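Local coordinates for protein putative laminarinase (Phanerochaete chrysosporium, PDB 2W39) that hydrolyses beta-glucans such as laminarin and lichenin, acting as a secreted family 16 endo-beta-glucanase of a white-rot fungus, at residues A[85-90]-A[245-250]. Sequence-based numbering, arbitrary orientation.
Sequences AVFDVR and NNIIIN
Ile247, whose backbone N is hydrogen-bonded to Ser76 OG of the antiparallel neighbour strand 69-76, forks towards two residues of strand 83-89. Its longer branch runs to Ala85, with CD1 lying 4.2 Å from Ala85 CB. The shorter branch, CG2, stands anti to the backbone N (chi1 of -67° for CG1) and reaches the far end of the Phe87 ring, 3.9 Å from CZ and 4.0 Å from CE1 of Phe87. Ile249, two residues along, meets the same ring with its outstretched arm: chi2 of 168° keeps the chain extended, and CD1 comes to 4.2 Å from Phe87 CE1. Both isoleucine methyls sit at the rim of the ring, near its plane, so neither covers a face. Phe87 and the two isoleucines do not collide end-on but pass alongside one another, running in opposite directions from their own sheets.

The segments 85-89 and 246-250 run nearly the same way, their axes 20° apart and approaching to 10.8 Å. They belong to the two facing sheets of the GH16 beta-sandwich. Strand 83-89 is hydrogen-bonded to strands 185-191 and 288-297, and strand 246-253 lies between 69-76 and 98-105. Ile248 points the other way from its neighbours and touches Trp103, a residue of the sugar pocket; Asn250 OD1 is hydrogen-bonded to Trp103 NE1. The Ile248 and Asn250 face is thus probably the one behind the sugar cleft. From the core side, the side chain of Ile249 is still only about 10 Å from the bound glucose and gluconolactone.

Every touching group across this gap is a buried hydrocarbon, so these contacts join the two sheets by shape and exclusion of water alone; beyond them, Asn250 O is hydrogen-bonded to Trp289 NE1 of the opposite sheet.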
# COMPACT_ATOMS: atom_id res chain seq x y z
N ALA A 85 -6.72 1.28 -10.57
CA ALA A 85 -6.15 2.36 -9.75
C ALA A 85 -4.67 2.47 -10.09
O ALA A 85 -3.96 1.46 -10.11
CB ALA A 85 -6.34 2.07 -8.25
N VAL A 86 -4.21 3.69 -10.35
CA VAL A 86 -2.83 3.94 -10.73
C VAL A 86 -2.22 4.94 -9.75
O VAL A 86 -2.74 6.04 -9.57
CB VAL A 86 -2.71 4.50 -12.17
CG1 VAL A 86 -1.24 4.65 -12.55
CG2 VAL A 86 -3.44 3.58 -13.16
N PHE A 87 -1.09 4.56 -9.16
CA PHE A 87 -0.38 5.33 -8.14
C PHE A 87 0.97 5.75 -8.70
O PHE A 87 1.79 4.89 -9.01
CB PHE A 87 -0.14 4.47 -6.87
CG PHE A 87 -1.40 3.92 -6.22
CD1 PHE A 87 -1.88 4.48 -5.04
CD2 PHE A 87 -2.08 2.85 -6.78
CE1 PHE A 87 -3.03 3.96 -4.43
CE2 PHE A 87 -3.24 2.35 -6.18
CZ PHE A 87 -3.73 2.91 -5.01
N ASP A 88 1.17 7.05 -8.84
CA ASP A 88 2.45 7.62 -9.30
C ASP A 88 3.17 8.09 -8.04
O ASP A 88 2.78 9.10 -7.46
CB ASP A 88 2.20 8.75 -10.30
CG ASP A 88 3.47 9.36 -10.85
OD1 ASP A 88 4.57 9.01 -10.40
OD2 ASP A 88 3.35 10.21 -11.75
N VAL A 89 4.16 7.31 -7.61
CA VAL A 89 4.74 7.46 -6.27
C VAL A 89 6.22 7.83 -6.39
O VAL A 89 7.02 7.06 -6.93
CB VAL A 89 4.61 6.16 -5.47
CG1 VAL A 89 5.21 6.34 -4.09
CG2 VAL A 89 3.14 5.71 -5.37
N ARG A 90 6.57 9.01 -5.91
CA ARG A 90 7.96 9.50 -5.93
C ARG A 90 8.79 8.87 -4.80
O ARG A 90 9.99 8.68 -4.97
CB ARG A 90 8.01 11.02 -5.82
CG ARG A 90 7.24 11.73 -6.93
CD ARG A 90 7.55 13.23 -6.91
NE ARG A 90 6.74 14.01 -7.85
CZ ARG A 90 5.67 14.72 -7.53
NH1 ARG A 90 5.20 14.75 -6.29
NH2 ARG A 90 5.05 15.41 -8.48
N ASN A 245 -14.70 -1.57 -2.32
CA ASN A 245 -13.57 -1.30 -1.44
C ASN A 245 -13.14 0.16 -1.53
O ASN A 245 -13.19 0.76 -2.60
CB ASN A 245 -12.35 -2.16 -1.86
CG ASN A 245 -12.41 -3.62 -1.44
OD1 ASN A 245 -13.42 -4.15 -0.95
ND2 ASN A 245 -11.29 -4.28 -1.63
N ASN A 246 -12.68 0.69 -0.41
CA ASN A 246 -11.98 1.98 -0.38
C ASN A 246 -10.50 1.77 -0.67
O ASN A 246 -9.96 0.69 -0.42
CB ASN A 246 -12.07 2.63 1.01
CG ASN A 246 -13.49 2.73 1.54
OD1 ASN A 246 -14.03 1.76 2.08
ND2 ASN A 246 -14.09 3.91 1.40
N ILE A 247 -9.88 2.84 -1.16
CA ILE A 247 -8.42 2.91 -1.27
C ILE A 247 -7.86 3.52 0.02
O ILE A 247 -8.37 4.54 0.51
CB ILE A 247 -8.01 3.77 -2.49
CG1 ILE A 247 -8.43 3.07 -3.78
CG2 ILE A 247 -6.50 4.09 -2.47
CD1 ILE A 247 -8.39 3.95 -5.04
N ILE A 248 -6.85 2.86 0.58
CA ILE A 248 -6.20 3.29 1.82
C ILE A 248 -4.70 3.45 1.58
O ILE A 248 -4.08 2.60 0.94
CB ILE A 248 -6.48 2.31 2.99
CG1 ILE A 248 -8.00 2.19 3.21
CG2 ILE A 248 -5.77 2.78 4.29
CD1 ILE A 248 -8.39 1.17 4.27
N ILE A 249 -4.14 4.54 2.08
CA ILE A 249 -2.69 4.76 2.07
C ILE A 249 -2.28 5.14 3.48
O ILE A 249 -2.86 6.07 4.06
CB ILE A 249 -2.26 5.85 1.06
CG1 ILE A 249 -2.82 5.55 -0.33
CG2 ILE A 249 -0.74 5.97 1.05
CD1 ILE A 249 -2.67 6.72 -1.32
N ASN A 250 -1.33 4.42 4.06
CA ASN A 250 -1.01 4.61 5.47
C ASN A 250 0.44 4.35 5.78
O ASN A 250 1.19 3.81 4.96
CB ASN A 250 -1.89 3.71 6.37
CG ASN A 250 -1.52 2.25 6.24
OD1 ASN A 250 -1.92 1.60 5.28
ND2 ASN A 250 -0.73 1.74 7.18